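Local atomic coordinates of transcobalamin-1 (Homo sapiens, PDB entry 4KKI), a protein that holds vitamin B12 with femtomolar affinity and shields it from stomach acid. Residues Ser218-Leu229 with Ala247-Tyr258. Residues are numbered along the deposited sequence; the frame is centred on the assembly and turned at random.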
loop_
_atom_site.group_PDB
_atom_site.type_symbol
_atom_site.label_atom_id
_atom_site.label_comp_id
_atom_site.label_asym_id
_atom_site.label_seq_id
_atom_site.Cartn_x
_atom_site.Cartn_y
_atom_site.Cartn_z
ATOM N N SER A 218 -20.404 -2.245 10.506
ATOM C CA SER A 218 -19.890 -3.328 11.340
ATOM C C SER A 218 -19.951 -4.664 10.609
ATOM O O SER A 218 -19.033 -5.479 10.709
ATOM C CB SER A 218 -20.677 -3.419 12.652
ATOM O OG SER A 218 -20.511 -2.245 13.428
ATOM N N ILE A 219 -21.042 -4.882 9.880
ATOM C CA ILE A 219 -21.209 -6.095 9.088
ATOM C C ILE A 219 -20.183 -6.141 7.955
ATOM O O ILE A 219 -19.593 -7.191 7.688
ATOM C CB ILE A 219 -22.646 -6.213 8.531
ATOM C CG1 ILE A 219 -23.642 -6.392 9.681
ATOM C CG2 ILE A 219 -22.754 -7.374 7.553
ATOM C CD1 ILE A 219 -25.092 -6.440 9.246
ATOM N N TYR A 220 -19.969 -4.999 7.304
ATOM C CA TYR A 220 -18.936 -4.879 6.277
ATOM C C TYR A 220 -17.577 -5.264 6.850
ATOM O O TYR A 220 -16.829 -6.028 6.241
ATOM C CB TYR A 220 -18.853 -3.448 5.733
ATOM C CG TYR A 220 -20.015 -3.011 4.872
ATOM C CD1 TYR A 220 -21.090 -3.856 4.629
ATOM C CD2 TYR A 220 -20.029 -1.749 4.292
ATOM C CE1 TYR A 220 -22.150 -3.453 3.840
ATOM C CE2 TYR A 220 -21.081 -1.337 3.502
ATOM C CZ TYR A 220 -22.139 -2.192 3.279
ATOM O OH TYR A 220 -23.190 -1.781 2.490
ATOM N N THR A 221 -17.267 -4.722 8.025
ATOM C CA THR A 221 -16.001 -4.994 8.694
ATOM C C THR A 221 -15.869 -6.473 9.041
ATOM O O THR A 221 -14.815 -7.073 8.838
ATOM C CB THR A 221 -15.843 -4.158 9.982
ATOM O OG1 THR A 221 -15.983 -2.768 9.675
ATOM C CG2 THR A 221 -14.479 -4.399 10.603
ATOM N N LYS A 222 -16.947 -7.049 9.563
ATOM C CA LYS A 222 -16.985 -8.471 9.893
ATOM C C LYS A 222 -16.644 -9.343 8.685
ATOM O O LYS A 222 -15.830 -10.260 8.782
ATOM C CB LYS A 222 -18.363 -8.850 10.439
ATOM C CG LYS A 222 -18.501 -10.315 10.820
ATOM C CD LYS A 222 -19.844 -10.587 11.477
ATOM C CE LYS A 222 -20.017 -12.063 11.805
ATOM N NZ LYS A 222 -20.023 -12.917 10.585
ATOM N N SER A 223 -17.268 -9.043 7.550
ATOM C CA SER A 223 -17.030 -9.785 6.316
ATOM C C SER A 223 -15.596 -9.612 5.811
ATOM O O SER A 223 -14.959 -10.576 5.382
ATOM C CB SER A 223 -18.029 -9.353 5.237
ATOM O OG SER A 223 -17.757 -9.988 3.998
ATOM N N LEU A 224 -15.093 -8.383 5.868
ATOM C CA LEU A 224 -13.732 -8.089 5.425
ATOM C C LEU A 224 -12.672 -8.790 6.275
ATOM O O LEU A 224 -11.661 -9.256 5.751
ATOM C CB LEU A 224 -13.484 -6.579 5.399
ATOM C CG LEU A 224 -14.214 -5.814 4.294
ATOM C CD1 LEU A 224 -13.975 -4.316 4.414
ATOM C CD2 LEU A 224 -13.786 -6.325 2.926
ATOM N N VAL A 225 -12.909 -8.867 7.583
ATOM C CA VAL A 225 -11.997 -9.560 8.491
ATOM C C VAL A 225 -11.920 -11.047 8.156
ATOM O O VAL A 225 -10.837 -11.634 8.117
ATOM C CB VAL A 225 -12.419 -9.376 9.965
ATOM C CG1 VAL A 225 -11.669 -10.349 10.872
ATOM C CG2 VAL A 225 -12.183 -7.942 10.404
ATOM N N GLU A 226 -13.076 -11.650 7.901
ATOM C CA GLU A 226 -13.135 -13.048 7.499
ATOM C C GLU A 226 -12.370 -13.297 6.200
ATOM O O GLU A 226 -11.619 -14.267 6.095
ATOM C CB GLU A 226 -14.591 -13.494 7.363
ATOM C CG GLU A 226 -15.354 -13.451 8.675
ATOM C CD GLU A 226 -16.853 -13.537 8.483
ATOM O OE1 GLU A 226 -17.311 -13.447 7.326
ATOM O OE2 GLU A 226 -17.572 -13.690 9.493
ATOM N N LYS A 227 -12.555 -12.415 5.220
ATOM C CA LYS A 227 -11.850 -12.522 3.943
ATOM C C LYS A 227 -10.348 -12.306 4.106
ATOM O O LYS A 227 -9.545 -12.928 3.412
ATOM C CB LYS A 227 -12.406 -11.524 2.925
ATOM C CG LYS A 227 -13.845 -11.774 2.515
ATOM C CD LYS A 227 -14.366 -10.644 1.638
ATOM C CE LYS A 227 -15.801 -10.893 1.208
ATOM N NZ LYS A 227 -15.902 -12.078 0.313
ATOM N N ILE A 228 -9.972 -11.415 5.019
ATOM C CA ILE A 228 -8.563 -11.185 5.311
ATOM C C ILE A 228 -7.933 -12.437 5.921
ATOM O O ILE A 228 -6.892 -12.904 5.461
ATOM C CB ILE A 228 -8.361 -9.974 6.247
ATOM C CG1 ILE A 228 -8.596 -8.670 5.485
ATOM C CG2 ILE A 228 -6.955 -9.971 6.829
ATOM C CD1 ILE A 228 -8.539 -7.436 6.359
ATOM N N LEU A 229 -8.582 -12.989 6.943
ATOM C CA LEU A 229 -8.088 -14.187 7.615
ATOM C C LEU A 229 -8.087 -15.415 6.706
ATOM O O LEU A 229 -7.298 -16.339 6.903
ATOM C CB LEU A 229 -8.900 -14.467 8.882
ATOM C CG LEU A 229 -8.592 -13.563 10.075
ATOM C CD1 LEU A 229 -9.600 -13.776 11.189
ATOM C CD2 LEU A 229 -7.181 -13.824 10.573
ATOM N N ALA A 247 -2.348 -5.755 7.162
ATOM C CA ALA A 247 -3.353 -6.731 7.567
ATOM C C ALA A 247 -3.360 -6.858 9.089
ATOM O O ALA A 247 -4.423 -6.943 9.704
ATOM C CB ALA A 247 -3.100 -8.079 6.910
ATOM N N MET A 248 -2.171 -6.857 9.688
ATOM C CA MET A 248 -2.038 -6.882 11.142
ATOM C C MET A 248 -2.726 -5.677 11.784
ATOM O O MET A 248 -3.422 -5.821 12.789
ATOM C CB MET A 248 -0.563 -6.936 11.565
ATOM C CG MET A 248 0.169 -8.221 11.179
ATOM S SD MET A 248 1.934 -8.183 11.575
ATOM C CE MET A 248 1.886 -8.107 13.363
ATOM N N GLN A 249 -2.533 -4.495 11.199
ATOM C CA GLN A 249 -3.198 -3.284 11.678
ATOM C C GLN A 249 -4.708 -3.471 11.696
ATOM O O GLN A 249 -5.371 -3.168 12.690
ATOM C CB GLN A 249 -2.866 -2.079 10.796
ATOM C CG GLN A 249 -1.444 -1.572 10.902
ATOM C CD GLN A 249 -1.268 -0.231 10.217
ATOM O OE1 GLN A 249 -2.136 0.639 10.304
ATOM N NE2 GLN A 249 -0.149 -0.061 9.521
ATOM N N ALA A 250 -5.243 -3.968 10.585
ATOM C CA ALA A 250 -6.677 -4.202 10.457
ATOM C C ALA A 250 -7.184 -5.173 11.521
ATOM O O ALA A 250 -8.243 -4.960 12.109
ATOM C CB ALA A 250 -7.006 -4.714 9.064
ATOM N N LEU A 251 -6.420 -6.233 11.771
ATOM C CA LEU A 251 -6.796 -7.219 12.778
ATOM C C LEU A 251 -6.602 -6.685 14.198
ATOM O O LEU A 251 -7.315 -7.088 15.120
ATOM C CB LEU A 251 -6.017 -8.525 12.584
ATOM C CG LEU A 251 -6.281 -9.293 11.284
ATOM C CD1 LEU A 251 -5.449 -10.562 11.233
ATOM C CD2 LEU A 251 -7.763 -9.616 11.129
ATOM N N PHE A 252 -5.635 -5.785 14.367
ATOM C CA PHE A 252 -5.400 -5.129 15.653
ATOM C C PHE A 252 -6.650 -4.414 16.155
ATOM O O PHE A 252 -6.977 -4.475 17.337
ATOM C CB PHE A 252 -4.263 -4.104 15.551
ATOM C CG PHE A 252 -2.885 -4.702 15.601
ATOM C CD1 PHE A 252 -2.706 -6.069 15.745
ATOM C CD2 PHE A 252 -1.766 -3.890 15.519
ATOM C CE1 PHE A 252 -1.437 -6.613 15.795
ATOM C CE2 PHE A 252 -0.494 -4.427 15.573
ATOM C CZ PHE A 252 -0.329 -5.793 15.710
ATOM N N VAL A 253 -7.346 -3.736 15.245
ATOM C CA VAL A 253 -8.472 -2.892 15.623
ATOM C C VAL A 253 -9.823 -3.585 15.460
ATOM O O VAL A 253 -10.867 -2.981 15.709
ATOM C CB VAL A 253 -8.484 -1.579 14.810
ATOM C CG1 VAL A 253 -7.137 -0.878 14.921
ATOM C CG2 VAL A 253 -8.830 -1.855 13.354
ATOM N N SER A 254 -9.804 -4.849 15.048
ATOM C CA SER A 254 -11.046 -5.568 14.780
ATOM C C SER A 254 -11.141 -6.911 15.509
ATOM O O SER A 254 -11.571 -7.912 14.934
ATOM C CB SER A 254 -11.245 -5.749 13.270
ATOM O OG SER A 254 -10.161 -6.446 12.683
ATOM N N SER A 255 -10.764 -6.919 16.781
ATOM C CA SER A 255 -10.812 -8.126 17.599
ATOM C C SER A 255 -12.238 -8.581 17.888
ATOM O O SER A 255 -12.455 -9.651 18.432
ATOM C CB SER A 255 -10.074 -7.909 18.914
ATOM O OG SER A 255 -9.316 -6.719 18.878
ATOM N N ASP A 256 -13.203 -7.761 17.511
ATOM C CA ASP A 256 -14.610 -8.077 17.694
ATOM C C ASP A 256 -15.048 -9.233 16.811
ATOM O O ASP A 256 -16.054 -9.887 17.085
ATOM C CB ASP A 256 -15.460 -6.856 17.346
ATOM C CG ASP A 256 -15.413 -5.787 18.413
ATOM O OD1 ASP A 256 -14.671 -5.955 19.406
ATOM O OD2 ASP A 256 -16.123 -4.777 18.252
ATOM N N TYR A 257 -14.292 -9.483 15.748
ATOM C CA TYR A 257 -14.761 -10.369 14.695
ATOM C C TYR A 257 -13.926 -11.633 14.534
ATOM O O TYR A 257 -14.042 -12.331 13.528
ATOM C CB TYR A 257 -14.836 -9.603 13.373
ATOM C CG TYR A 257 -15.503 -8.253 13.503
ATOM C CD1 TYR A 257 -16.886 -8.135 13.491
ATOM C CD2 TYR A 257 -14.749 -7.093 13.644
ATOM C CE1 TYR A 257 -17.501 -6.902 13.609
ATOM C CE2 TYR A 257 -15.356 -5.856 13.767
ATOM C CZ TYR A 257 -16.730 -5.766 13.747
ATOM O OH TYR A 257 -17.339 -4.538 13.867
ATOM N N TYR A 258 -13.126 -11.943 15.541
ATOM C CA TYR A 258 -12.365 -13.178 15.522
ATOM C C TYR A 258 -11.912 -13.601 16.914
ATOM O O TYR A 258 -11.777 -12.779 17.809
ATOM C CB TYR A 258 -11.187 -13.076 14.551
ATOM C CG TYR A 258 -10.092 -12.134 14.973
ATOM C CD1 TYR A 258 -10.104 -10.804 14.586
ATOM C CD2 TYR A 258 -9.038 -12.578 15.745
ATOM C CE1 TYR A 258 -9.099 -9.945 14.970
ATOM C CE2 TYR A 258 -8.031 -11.729 16.130
ATOM C CZ TYR A 258 -8.068 -10.415 15.739
ATOM O OH TYR A 258 -7.062 -9.578 16.132
#
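Tyr257 lies against helix 218-229, its ring stretched along one turn of backbone: Lys222 N stands 4.0 Å above the ring plane on one face, displaced toward the rim, and Asp256 CB covers the opposite face. CB of Lys222 presses on CD1 of Tyr257 at 3.5 Å, while CG2 of Thr221, whose side chain crosses that of the tyrosine at about a right angle, reaches CE2 at 3.6 Å. With chi1 at -180° Lys222 keeps CB and CG at the ring, and only the farther chain, bent before NZ, turns off to OE2 of Glu226, one turn on, in a salt bridge. The hydroxyl of Tyr257 passes Ser218 and finds its hydrogen-bond partner in Lys199 NZ. Shortened to an alanine, Tyr257 would probably leave Thr221 CG2 and the first methylenes of Lys222 uncovered and Lys199 without that hydroxyl.

Deeper in, the contact illustrates how two neighbouring helices and the turn that follows the second can be joined mainly by van der Waals packing, with no hydrogen bond between the two segments. Val225 divides its two methyls: CG2 sits 3.4 Å from OG of Ser254, and CG1 meets CD2 of Leu251 and CD1 of Tyr258. Ser254 OG itself turns back to Ala250 O. Leu229 splits likewise, CD2 lying 3.8 Å from CD1 of Leu251 and CD1 reaching CB of Tyr258, whose OH bonds Leu251 O from above the carbonyl plane. Ile228 CD1 touches Ala250 CB.

The N-to-C directions of the two helix segments differ by 137°, and their axes come to within 10.8 Å, as consecutive helices of the alpha6-alpha6 barrel of the N-terminal domain. Helix 185-203 packs on both through Thr221, Leu224 and Ala250, strand 182-183 meets Ile228, and helix 284-294 flanks helix 244-252 at Met248 and Phe252.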